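Local structure of radical SAM domain protein (Methanothrix thermoacetophila, 6Y1X) at residues D154-L165 with A207-T218; A233-H244 with L273-R281. The protein is the radical SAM enzyme NifB, an iron-sulfur protein that probably inserts the carbide while building the cluster precursor of the nitrogenase iron-molybdenum cofactor. One frame throughout, in Å; residues are numbered along the deposited sequence. Where two conformers were deposited one is given.

Contact 1 of 2, residues D154-L165 with A207-T218; sequences DRIGVTNITVTL and AVRRKKIVKVNT. With SF4 (iron/sulfur cluster), chain C.
Strands 160-164 and 213-218 run parallel, their axes 25° apart and 4.6 Å at closest approach, bridged from Asn160 with Ile213 to Thr164 with Asn217; both end a helix-then-strand unit of the radical SAM parallel sheet. Ile213 N to Thr159 O and Leu165 N to Asn217 O are the outermost backbone bonds of this ladder. Before the strands, Asp154 receives two cations. Its OD2 offers the lone pair away from the other oxygen to Arg210 NH1 at 2.9 Å and lies in the guanidinium plane, although the carboxylate itself is turned 86° from that plane; Arg210 NE pairs with Glu206. OD1 faces Lys212 NZ at a very short 2.4 Å, a salt bridge whose exact length is doubtful. The bend at chi2 (-52°) turns the lysine chain against the Val158-Thr159 loop, where NZ also reaches Val158 O at 3.0 Å. Replacing Asp154 by an alanine would probably leave Lys212 with the Val158 carbonyl alone here and take from Arg210 NH1 its carboxylate mate. On one face of the sheet, Thr162 and Lys215 belong to the cluster pocket, with Asn217 beside the cluster ligand Glu75. In the conformer given, Lys215 NZ bonds Asn217 OD1, which Asn245 also holds. The same ammonium gives a hydrogen bond to Thr162 OG1 (3.0 Å), and that hydroxyl oxygen lies 3.4 Å from cluster sulfur S3.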
loop_
_atom_site.group_PDB
_atom_site.type_symbol
_atom_site.label_atom_id
_atom_site.label_comp_id
_atom_site.label_asym_id
_atom_site.label_seq_id
_atom_site.Cartn_x
_atom_site.Cartn_y
_atom_site.Cartn_z
ATOM N N ASP A 154 -6.709 -13.865 1.369
ATOM C CA ASP A 154 -6.773 -14.756 2.520
ATOM C C ASP A 154 -6.530 -16.199 2.124
ATOM O O ASP A 154 -5.774 -16.919 2.783
ATOM C CB ASP A 154 -8.150 -14.664 3.164
ATOM C CG ASP A 154 -8.162 -15.105 4.619
ATOM O OD1 ASP A 154 -7.112 -15.538 5.134
ATOM O OD2 ASP A 154 -9.253 -15.076 5.237
ATOM N N ARG A 155 -7.148 -16.635 1.032
ATOM C CA ARG A 155 -7.062 -18.045 0.679
ATOM C C ARG A 155 -5.639 -18.394 0.239
ATOM O O ARG A 155 -5.187 -19.524 0.445
ATOM C CB ARG A 155 -8.107 -18.372 -0.388
ATOM C CG ARG A 155 -8.323 -19.851 -0.671
ATOM C CD ARG A 155 -9.416 -20.030 -1.736
ATOM N NE ARG A 155 -8.972 -19.568 -3.051
ATOM C CZ ARG A 155 -9.206 -18.424 -3.687
ATOM N NH1 ARG A 155 -9.938 -17.439 -3.184
ATOM N NH2 ARG A 155 -8.675 -18.296 -4.893
ATOM N N ILE A 156 -4.940 -17.462 -0.437
ATOM C CA ILE A 156 -3.556 -17.705 -0.874
ATOM C C ILE A 156 -2.512 -17.481 0.218
ATOM O O ILE A 156 -1.323 -17.736 -0.023
ATOM C CB ILE A 156 -3.119 -16.847 -2.082
ATOM C CG1 ILE A 156 -2.924 -15.375 -1.699
ATOM C CG2 ILE A 156 -4.090 -17.006 -3.247
ATOM C CD1 ILE A 156 -2.714 -14.457 -2.903
ATOM N N GLY A 157 -2.903 -17.005 1.400
ATOM C CA GLY A 157 -1.990 -16.894 2.526
ATOM C C GLY A 157 -1.390 -15.530 2.816
ATOM O O GLY A 157 -0.459 -15.444 3.628
ATOM N N VAL A 158 -1.892 -14.461 2.199
ATOM C CA VAL A 158 -1.418 -13.121 2.530
ATOM C C VAL A 158 -1.834 -12.779 3.956
ATOM O O VAL A 158 -3.013 -12.891 4.318
ATOM C CB VAL A 158 -1.966 -12.103 1.520
ATOM C CG1 VAL A 158 -1.695 -10.675 1.981
ATOM C CG2 VAL A 158 -1.367 -12.353 0.150
ATOM N N THR A 159 -0.865 -12.358 4.778
ATOM C CA THR A 159 -1.126 -12.031 6.176
ATOM C C THR A 159 -0.965 -10.554 6.496
ATOM O O THR A 159 -1.432 -10.112 7.552
ATOM C CB THR A 159 -0.195 -12.824 7.109
ATOM O OG1 THR A 159 1.166 -12.638 6.699
ATOM C CG2 THR A 159 -0.534 -14.307 7.092
ATOM N N ASN A 160 -0.341 -9.782 5.615
ATOM C CA ASN A 160 -0.043 -8.380 5.859
ATOM C C ASN A 160 -0.488 -7.604 4.635
ATOM O O ASN A 160 -0.176 -7.994 3.507
ATOM C CB ASN A 160 1.451 -8.154 6.123
ATOM C CG ASN A 160 1.933 -8.824 7.394
ATOM O OD1 ASN A 160 1.954 -10.052 7.499
ATOM N ND2 ASN A 160 2.336 -8.016 8.367
ATOM N N ILE A 161 -1.182 -6.493 4.859
ATOM C CA ILE A 161 -1.772 -5.712 3.778
ATOM C C ILE A 161 -1.514 -4.240 4.048
ATOM O O ILE A 161 -1.742 -3.757 5.162
ATOM C CB ILE A 161 -3.286 -5.969 3.635
ATOM C CG1 ILE A 161 -3.547 -7.413 3.199
ATOM C CG2 ILE A 161 -3.901 -5.002 2.633
ATOM C CD1 ILE A 161 -5.013 -7.780 3.182
ATOM N N THR A 162 -1.015 -3.533 3.043
ATOM C CA THR A 162 -0.878 -2.090 3.122
ATOM C C THR A 162 -1.927 -1.456 2.225
ATOM O O THR A 162 -2.031 -1.801 1.044
ATOM C CB THR A 162 0.520 -1.651 2.683
ATOM O OG1 THR A 162 1.472 -2.006 3.689
ATOM C CG2 THR A 162 0.563 -0.138 2.479
ATOM N N VAL A 163 -2.697 -0.530 2.780
ATOM C CA VAL A 163 -3.669 0.235 2.013
ATOM C C VAL A 163 -3.217 1.683 2.055
ATOM O O VAL A 163 -2.925 2.207 3.134
ATOM C CB VAL A 163 -5.094 0.084 2.579
ATOM C CG1 VAL A 163 -6.081 0.908 1.768
ATOM C CG2 VAL A 163 -5.500 -1.383 2.639
ATOM N N THR A 164 -3.189 2.340 0.904
ATOM C CA THR A 164 -2.904 3.768 0.875
ATOM C C THR A 164 -4.224 4.521 0.973
ATOM O O THR A 164 -5.056 4.460 0.061
ATOM C CB THR A 164 -2.116 4.157 -0.371
ATOM O OG1 THR A 164 -0.818 3.555 -0.304
ATOM C CG2 THR A 164 -1.935 5.680 -0.429
ATOM N N LEU A 165 -4.411 5.227 2.082
ATOM C CA LEU A 165 -5.654 5.921 2.391
ATOM C C LEU A 165 -5.303 7.384 2.614
ATOM O O LEU A 165 -4.695 7.734 3.632
ATOM C CB LEU A 165 -6.337 5.318 3.617
ATOM C CG LEU A 165 -7.683 5.902 4.039
ATOM C CD1 LEU A 165 -8.706 5.732 2.934
ATOM C CD2 LEU A 165 -8.159 5.224 5.305
ATOM N N ALA A 207 -10.496 -7.014 5.892
ATOM C CA ALA A 207 -9.149 -7.500 6.173
ATOM C C ALA A 207 -8.922 -7.653 7.671
ATOM O O ALA A 207 -8.374 -8.666 8.127
ATOM C CB ALA A 207 -8.112 -6.552 5.566
ATOM N N VAL A 208 -9.355 -6.665 8.458
ATOM C CA VAL A 208 -9.205 -6.746 9.910
ATOM C C VAL A 208 -10.029 -7.901 10.466
ATOM O O VAL A 208 -9.556 -8.664 11.320
ATOM C CB VAL A 208 -9.576 -5.404 10.566
ATOM C CG1 VAL A 208 -9.726 -5.566 12.071
ATOM C CG2 VAL A 208 -8.506 -4.361 10.262
ATOM N N ARG A 209 -11.268 -8.061 9.985
ATOM C CA ARG A 209 -12.100 -9.163 10.466
ATOM C C ARG A 209 -11.432 -10.507 10.211
ATOM O O ARG A 209 -11.575 -11.433 11.015
ATOM C CB ARG A 209 -13.479 -9.107 9.801
ATOM C CG ARG A 209 -14.487 -10.126 10.333
ATOM C CD ARG A 209 -15.735 -10.226 9.447
ATOM N NE ARG A 209 -15.498 -10.860 8.151
ATOM C CZ ARG A 209 -15.418 -12.175 7.961
ATOM N NH1 ARG A 209 -15.565 -13.007 8.982
ATOM N NH2 ARG A 209 -15.200 -12.659 6.745
ATOM N N ARG A 210 -10.687 -10.629 9.110
ATOM C CA ARG A 210 -10.002 -11.863 8.757
ATOM C C ARG A 210 -8.634 -11.969 9.418
ATOM O O ARG A 210 -7.801 -12.772 8.977
ATOM C CB ARG A 210 -9.877 -11.996 7.239
ATOM C CG ARG A 210 -11.213 -12.183 6.544
ATOM C CD ARG A 210 -11.097 -12.023 5.040
ATOM N NE ARG A 210 -12.357 -12.347 4.378
ATOM C CZ ARG A 210 -12.658 -13.541 3.884
ATOM N NH1 ARG A 210 -11.790 -14.541 3.977
ATOM N NH2 ARG A 210 -13.832 -13.737 3.304
ATOM N N LYS A 211 -8.386 -11.142 10.438
ATOM C CA LYS A 211 -7.172 -11.195 11.254
ATOM C C LYS A 211 -5.914 -10.880 10.447
ATOM O O LYS A 211 -4.822 -11.348 10.779
ATOM C CB LYS A 211 -7.037 -12.549 11.960
ATOM C CG LYS A 211 -8.158 -12.838 12.951
ATOM C CD LYS A 211 -7.910 -14.130 13.713
ATOM N N LYS A 212 -6.049 -10.081 9.391
ATOM C CA LYS A 212 -4.889 -9.601 8.654
ATOM C C LYS A 212 -4.275 -8.410 9.374
ATOM O O LYS A 212 -4.967 -7.635 10.039
ATOM C CB LYS A 212 -5.253 -9.196 7.222
ATOM C CG LYS A 212 -6.001 -10.254 6.432
ATOM C CD LYS A 212 -5.266 -11.576 6.462
ATOM C CE LYS A 212 -6.070 -12.655 5.768
ATOM N NZ LYS A 212 -5.375 -13.971 5.790
ATOM N N ILE A 213 -2.961 -8.274 9.250
ATOM C CA ILE A 213 -2.249 -7.150 9.842
ATOM C C ILE A 213 -2.236 -6.032 8.813
ATOM O O ILE A 213 -1.669 -6.182 7.726
ATOM C CB ILE A 213 -0.821 -7.541 10.244
ATOM C CG1 ILE A 213 -0.839 -8.827 11.077
ATOM C CG2 ILE A 213 -0.153 -6.398 10.998
ATOM C CD1 ILE A 213 -1.711 -8.740 12.308
ATOM N N VAL A 214 -2.864 -4.911 9.151
ATOM C CA VAL A 214 -3.113 -3.838 8.199
ATOM C C VAL A 214 -2.227 -2.646 8.526
ATOM O O VAL A 214 -2.209 -2.165 9.666
ATOM C CB VAL A 214 -4.595 -3.435 8.186
ATOM C CG1 VAL A 214 -4.816 -2.238 7.247
ATOM C CG2 VAL A 214 -5.447 -4.618 7.770
ATOM N N LYS A 215 -1.498 -2.177 7.521
ATOM C CA LYS A 215 -0.768 -0.920 7.575
ATOM C C LYS A 215 -1.438 0.070 6.635
ATOM O O LYS A 215 -1.824 -0.289 5.521
ATOM C CB LYS A 215 0.698 -1.139 7.191
ATOM C CG LYS A 215 1.468 0.097 6.756
ATOM C CD LYS A 215 2.964 -0.216 6.736
ATOM C CE LYS A 215 3.718 0.625 5.723
ATOM N NZ LYS A 215 3.427 0.201 4.325
ATOM N N VAL A 216 -1.586 1.313 7.079
ATOM C CA VAL A 216 -2.176 2.347 6.240
ATOM C C VAL A 216 -1.097 3.374 5.931
ATOM O O VAL A 216 -0.465 3.916 6.846
ATOM C CB VAL A 216 -3.401 2.989 6.902
ATOM C CG1 VAL A 216 -3.758 4.296 6.192
ATOM C CG2 VAL A 216 -4.561 2.012 6.854
ATOM N N ASN A 217 -0.861 3.608 4.643
ATOM C CA ASN A 217 -0.039 4.718 4.193
ATOM C C ASN A 217 -0.912 5.942 3.966
ATOM O O ASN A 217 -2.032 5.829 3.461
ATOM C CB ASN A 217 0.666 4.382 2.878
ATOM C CG ASN A 217 1.697 3.288 3.016
ATOM O OD1 ASN A 217 2.181 2.989 4.110
ATOM N ND2 ASN A 217 2.065 2.698 1.888
ATOM N N THR A 218 -0.383 7.114 4.301
ATOM C CA THR A 218 -1.018 8.372 3.929
ATOM C C THR A 218 0.039 9.295 3.351
ATOM O O THR A 218 1.069 9.536 3.991
ATOM C CB THR A 218 -1.699 9.055 5.122
ATOM O OG1 THR A 218 -2.731 8.210 5.643
ATOM C CG2 THR A 218 -2.299 10.402 4.707
HETATM FE FE1 SF4 C . 4.744 -2.364 1.645
HETATM FE FE2 SF4 C . 6.764 -3.462 3.102
HETATM FE FE3 SF4 C . 6.526 -3.988 0.444
HETATM FE FE4 SF4 C . 4.712 -5.047 2.225
HETATM S S1 SF4 C . 6.959 -5.524 2.101
HETATM S S2 SF4 C . 4.239 -4.077 0.194
HETATM S S3 SF4 C . 4.556 -3.317 3.731
HETATM S S4 SF4 C . 6.993 -1.943 1.389
#

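Contact 2 of 2, residues A233-H244 with L273-R281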
loop_
_atom_site.group_PDB
_atom_site.type_symbol
_atom_site.label_atom_id
_atom_site.label_comp_id
_atom_site.label_asym_id
_atom_site.label_seq_id
_atom_site.Cartn_x
_atom_site.Cartn_y
_atom_site.Cartn_z
ATOM N N ALA A 233 -6.285 9.183 10.922
ATOM C CA ALA A 233 -5.717 8.384 12.003
ATOM C C ALA A 233 -6.784 7.909 12.978
ATOM O O ALA A 233 -6.779 6.744 13.395
ATOM C CB ALA A 233 -4.650 9.188 12.740
ATOM N N ARG A 234 -7.700 8.797 13.363
ATOM C CA ARG A 234 -8.759 8.397 14.283
ATOM C C ARG A 234 -9.624 7.297 13.680
ATOM O O ARG A 234 -9.972 6.325 14.361
ATOM C CB ARG A 234 -9.605 9.610 14.673
ATOM C CG ARG A 234 -8.915 10.544 15.666
ATOM C CD ARG A 234 -9.843 11.655 16.135
ATOM N NE ARG A 234 -10.032 12.703 15.133
ATOM C CZ ARG A 234 -9.327 13.833 15.087
ATOM N NH1 ARG A 234 -9.568 14.731 14.140
ATOM N NH2 ARG A 234 -8.396 14.080 16.001
ATOM N N LYS A 235 -9.986 7.437 12.404
ATOM C CA LYS A 235 -10.853 6.453 11.767
ATOM C C LYS A 235 -10.178 5.085 11.686
ATOM O O LYS A 235 -10.774 4.067 12.057
ATOM C CB LYS A 235 -11.249 6.954 10.377
ATOM C CG LYS A 235 -12.124 6.019 9.561
ATOM C CD LYS A 235 -13.486 5.857 10.225
ATOM C CE LYS A 235 -14.477 5.179 9.285
ATOM N NZ LYS A 235 -15.791 4.901 9.945
ATOM N N ILE A 236 -8.929 5.036 11.199
ATOM C CA ILE A 236 -8.268 3.737 11.047
ATOM C C ILE A 236 -7.958 3.120 12.402
ATOM O O ILE A 236 -7.857 1.892 12.521
ATOM C CB ILE A 236 -6.995 3.835 10.179
ATOM C CG1 ILE A 236 -5.936 4.712 10.841
ATOM C CG2 ILE A 236 -7.340 4.350 8.796
ATOM C CD1 ILE A 236 -4.616 4.766 10.065
ATOM N N LYS A 237 -7.771 3.946 13.434
ATOM C CA LYS A 237 -7.547 3.417 14.775
ATOM C C LYS A 237 -8.779 2.675 15.276
ATOM O O LYS A 237 -8.676 1.560 15.804
ATOM C CB LYS A 237 -7.165 4.556 15.726
ATOM C CG LYS A 237 -7.094 4.178 17.197
ATOM C CD LYS A 237 -6.004 3.157 17.474
ATOM C CE LYS A 237 -5.851 2.926 18.975
ATOM N NZ LYS A 237 -5.788 4.216 19.728
ATOM N N SER A 238 -9.961 3.274 15.103
ATOM C CA SER A 238 -11.195 2.611 15.515
ATOM C C SER A 238 -11.436 1.332 14.729
ATOM O O SER A 238 -12.058 0.395 15.245
ATOM C CB SER A 238 -12.393 3.545 15.341
ATOM O OG SER A 238 -12.406 4.562 16.324
ATOM N N MET A 239 -10.977 1.285 13.478
ATOM C CA MET A 239 -11.220 0.143 12.609
ATOM C C MET A 239 -10.273 -1.023 12.855
ATOM O O MET A 239 -10.491 -2.098 12.288
ATOM C CB MET A 239 -11.137 0.571 11.147
ATOM C CG MET A 239 -12.227 1.546 10.742
ATOM S SD MET A 239 -12.057 2.037 9.022
ATOM C CE MET A 239 -12.864 0.667 8.208
ATOM N N GLY A 240 -9.241 -0.850 13.673
ATOM C CA GLY A 240 -8.326 -1.941 13.948
ATOM C C GLY A 240 -7.083 -2.004 13.094
ATOM O O GLY A 240 -6.414 -3.043 13.086
ATOM N N VAL A 241 -6.752 -0.934 12.369
ATOM C CA VAL A 241 -5.479 -0.876 11.662
ATOM C C VAL A 241 -4.331 -0.929 12.660
ATOM O O VAL A 241 -4.413 -0.382 13.767
ATOM C CB VAL A 241 -5.430 0.387 10.786
ATOM C CG1 VAL A 241 -4.031 0.621 10.236
ATOM C CG2 VAL A 241 -6.426 0.248 9.647
ATOM N N PHE A 242 -3.262 -1.626 12.285
ATOM C CA PHE A 242 -2.180 -1.862 13.230
ATOM C C PHE A 242 -1.185 -0.709 13.272
ATOM O O PHE A 242 -0.745 -0.314 14.355
ATOM C CB PHE A 242 -1.452 -3.158 12.876
ATOM C CG PHE A 242 -0.230 -3.406 13.708
ATOM C CD1 PHE A 242 -0.339 -3.782 15.035
ATOM C CD2 PHE A 242 1.032 -3.241 13.164
ATOM C CE1 PHE A 242 0.792 -3.999 15.800
ATOM C CE2 PHE A 242 2.164 -3.458 13.925
ATOM C CZ PHE A 242 2.044 -3.835 15.242
ATOM N N ILE A 243 -0.833 -0.139 12.121
ATOM C CA ILE A 243 0.206 0.883 12.081
ATOM C C ILE A 243 -0.089 1.855 10.947
ATOM O O ILE A 243 -0.695 1.496 9.936
ATOM C CB ILE A 243 1.608 0.236 11.951
ATOM C CG1 ILE A 243 2.722 1.262 12.175
ATOM C CG2 ILE A 243 1.757 -0.487 10.619
ATOM C CD1 ILE A 243 4.098 0.647 12.277
ATOM N N HIS A 244 0.371 3.092 11.114
ATOM C CA HIS A 244 0.101 4.185 10.190
ATOM C C HIS A 244 1.429 4.745 9.704
ATOM O O HIS A 244 2.308 5.057 10.516
ATOM C CB HIS A 244 -0.698 5.280 10.893
ATOM C CG HIS A 244 -1.261 6.321 9.976
ATOM N ND1 HIS A 244 -1.690 7.548 10.432
ATOM C CD2 HIS A 244 -1.502 6.310 8.644
ATOM C CE1 HIS A 244 -2.154 8.257 9.418
ATOM N NE2 HIS A 244 -2.058 7.525 8.322
ATOM N N LEU A 273 0.389 12.288 15.823
ATOM C CA LEU A 273 -0.434 11.157 15.412
ATOM C C LEU A 273 -0.089 9.891 16.187
ATOM O O LEU A 273 -0.914 8.973 16.243
ATOM C CB LEU A 273 -0.291 10.905 13.909
ATOM C CG LEU A 273 -0.765 12.000 12.953
ATOM C CD1 LEU A 273 -0.473 11.591 11.530
ATOM C CD2 LEU A 273 -2.255 12.291 13.129
ATOM N N SER A 274 1.108 9.821 16.779
ATOM C CA SER A 274 1.477 8.643 17.557
ATOM C C SER A 274 0.603 8.494 18.797
ATOM O O SER A 274 0.457 7.384 19.323
ATOM C CB SER A 274 2.948 8.713 17.963
ATOM O OG SER A 274 3.171 9.816 18.823
ATOM N N LYS A 275 0.021 9.593 19.284
ATOM C CA LYS A 275 -0.876 9.501 20.432
ATOM C C LYS A 275 -2.222 8.893 20.054
ATOM O O LYS A 275 -2.991 8.516 20.943
ATOM C CB LYS A 275 -1.071 10.879 21.065
ATOM C CG LYS A 275 0.223 11.620 21.348
ATOM C CD LYS A 275 -0.036 13.084 21.679
ATOM C CE LYS A 275 1.269 13.830 21.951
ATOM N NZ LYS A 275 1.067 15.303 22.088
ATOM N N ILE A 276 -2.527 8.817 18.765
ATOM C CA ILE A 276 -3.739 8.179 18.268
ATOM C C ILE A 276 -3.476 6.739 17.852
ATOM O O ILE A 276 -4.192 5.823 18.258
ATOM C CB ILE A 276 -4.328 8.993 17.096
ATOM C CG1 ILE A 276 -4.568 10.446 17.511
ATOM C CG2 ILE A 276 -5.605 8.339 16.588
ATOM C CD1 ILE A 276 -4.905 11.357 16.350
ATOM N N ILE A 277 -2.447 6.526 17.034
ATOM C CA ILE A 277 -2.158 5.220 16.453
ATOM C C ILE A 277 -0.660 5.110 16.216
ATOM O O ILE A 277 0.001 6.095 15.870
ATOM C CB ILE A 277 -2.957 4.994 15.148
ATOM C CG1 ILE A 277 -2.782 3.554 14.650
ATOM C CG2 ILE A 277 -2.591 6.029 14.088
ATOM C CD1 ILE A 277 -3.709 3.178 13.511
ATOM N N LYS A 278 -0.134 3.901 16.399
ATOM C CA LYS A 278 1.277 3.621 16.169
ATOM C C LYS A 278 1.706 4.113 14.793
ATOM O O LYS A 278 1.008 3.898 13.798
ATOM C CB LYS A 278 1.504 2.109 16.283
ATOM C CG LYS A 278 2.938 1.638 16.158
ATOM C CD LYS A 278 3.000 0.113 16.260
ATOM C CE LYS A 278 4.427 -0.410 16.215
ATOM N NZ LYS A 278 5.211 -0.019 17.418
ATOM N N GLN A 279 2.835 4.820 14.747
ATOM C CA GLN A 279 3.366 5.371 13.509
ATOM C C GLN A 279 4.601 4.608 13.049
ATOM O O GLN A 279 5.451 4.238 13.863
ATOM C CB GLN A 279 3.729 6.846 13.695
ATOM C CG GLN A 279 2.551 7.719 14.058
ATOM C CD GLN A 279 1.607 7.886 12.897
ATOM O OE1 GLN A 279 2.032 8.178 11.779
ATOM N NE2 GLN A 279 0.325 7.658 13.138
ATOM N N MET A 280 4.693 4.365 11.743
ATOM C CA MET A 280 5.894 3.772 11.165
ATOM C C MET A 280 6.949 4.861 10.982
ATOM O O MET A 280 6.690 5.867 10.314
ATOM C CB MET A 280 5.573 3.096 9.833
ATOM C CG MET A 280 6.730 2.295 9.244
ATOM S SD MET A 280 6.519 1.957 7.484
ATOM C CE MET A 280 8.084 1.189 7.077
ATOM N N ARG A 281 8.127 4.678 11.567
ATOM C CA ARG A 281 9.063 5.797 11.687
ATOM C C ARG A 281 10.208 5.650 10.686
ATOM O O ARG A 281 10.463 4.559 10.174
ATOM C CB ARG A 281 9.602 5.935 13.115
ATOM C CG ARG A 281 8.520 6.125 14.173
ATOM C CD ARG A 281 7.575 7.270 13.807
ATOM N NE ARG A 281 8.237 8.573 13.746
ATOM C CZ ARG A 281 8.037 9.560 14.615
ATOM N NH1 ARG A 281 7.182 9.406 15.619
ATOM N NH2 ARG A 281 8.682 10.713 14.474
#
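Ile277 enters the angle between helix 233-239 and the start of strand 243-244, and its branches can be followed outward. CB lies 4.3 Å from Lys237 CD. From it, CG2 reaches His244 CB at 3.8 Å and Ala233 CB at 4.0 Å. The other branch has CG1 anti to the backbone N (chi1 -173°), which carries the tip CD1 to 3.6 Å from Val241 O; CD1 also ends 3.8 Å from Ile236 CG1, crossing that side chain at about a right angle. On the exposed side Lys237 lays its aliphatic chain along the Ile276 carbonyl, and NZ closes on Ile276 O at 2.7 Å with a C=O...N angle of 165°. Beyond the isoleucines, residues 278-280 form a single bridge with the strand: His244 N bonds Lys278 O, and Met280 N bonds His244 O at 2.8 Å. Gln279 NE2 sits beside the imidazole, amide and ring planes 77° apart, giving a weak 3.4 Å bond to His244 ND1 and a second bond to Ile277 O. The end of the modelled chain thus closes a helix-strand corner of the radical SAM fold. The weak Gln279 bond is consistent with an unprotonated ND1, and NE2 probably donates to Thr218 OG1, itself a donor to Leu165 O.

How the contacts relate
The two contacts, with centres about 14 Å apart, meet on the same parallel sheet, where strand 213-220 of contact 1 neighbours edge strand 243-248 of contact 2. In the chain, strand 213-220 is followed, after a loop, by helix 229-239. Phe242 N bonds Val214 O at 2.9 Å, and Thr218 OG1 is 2.8 Å from His244 NE2, a probable hydrogen bond. Both contacts approach the cluster bound by Cys39, His52, Glu75 and Cys138: contact 1 supplies Thr162 and Lys215 to its pocket, while the Met280 side chain of contact 2 lies about 4 Å from that of Cys39 and about 6 Å (nearest atoms) from the cluster, and packs on Lys215.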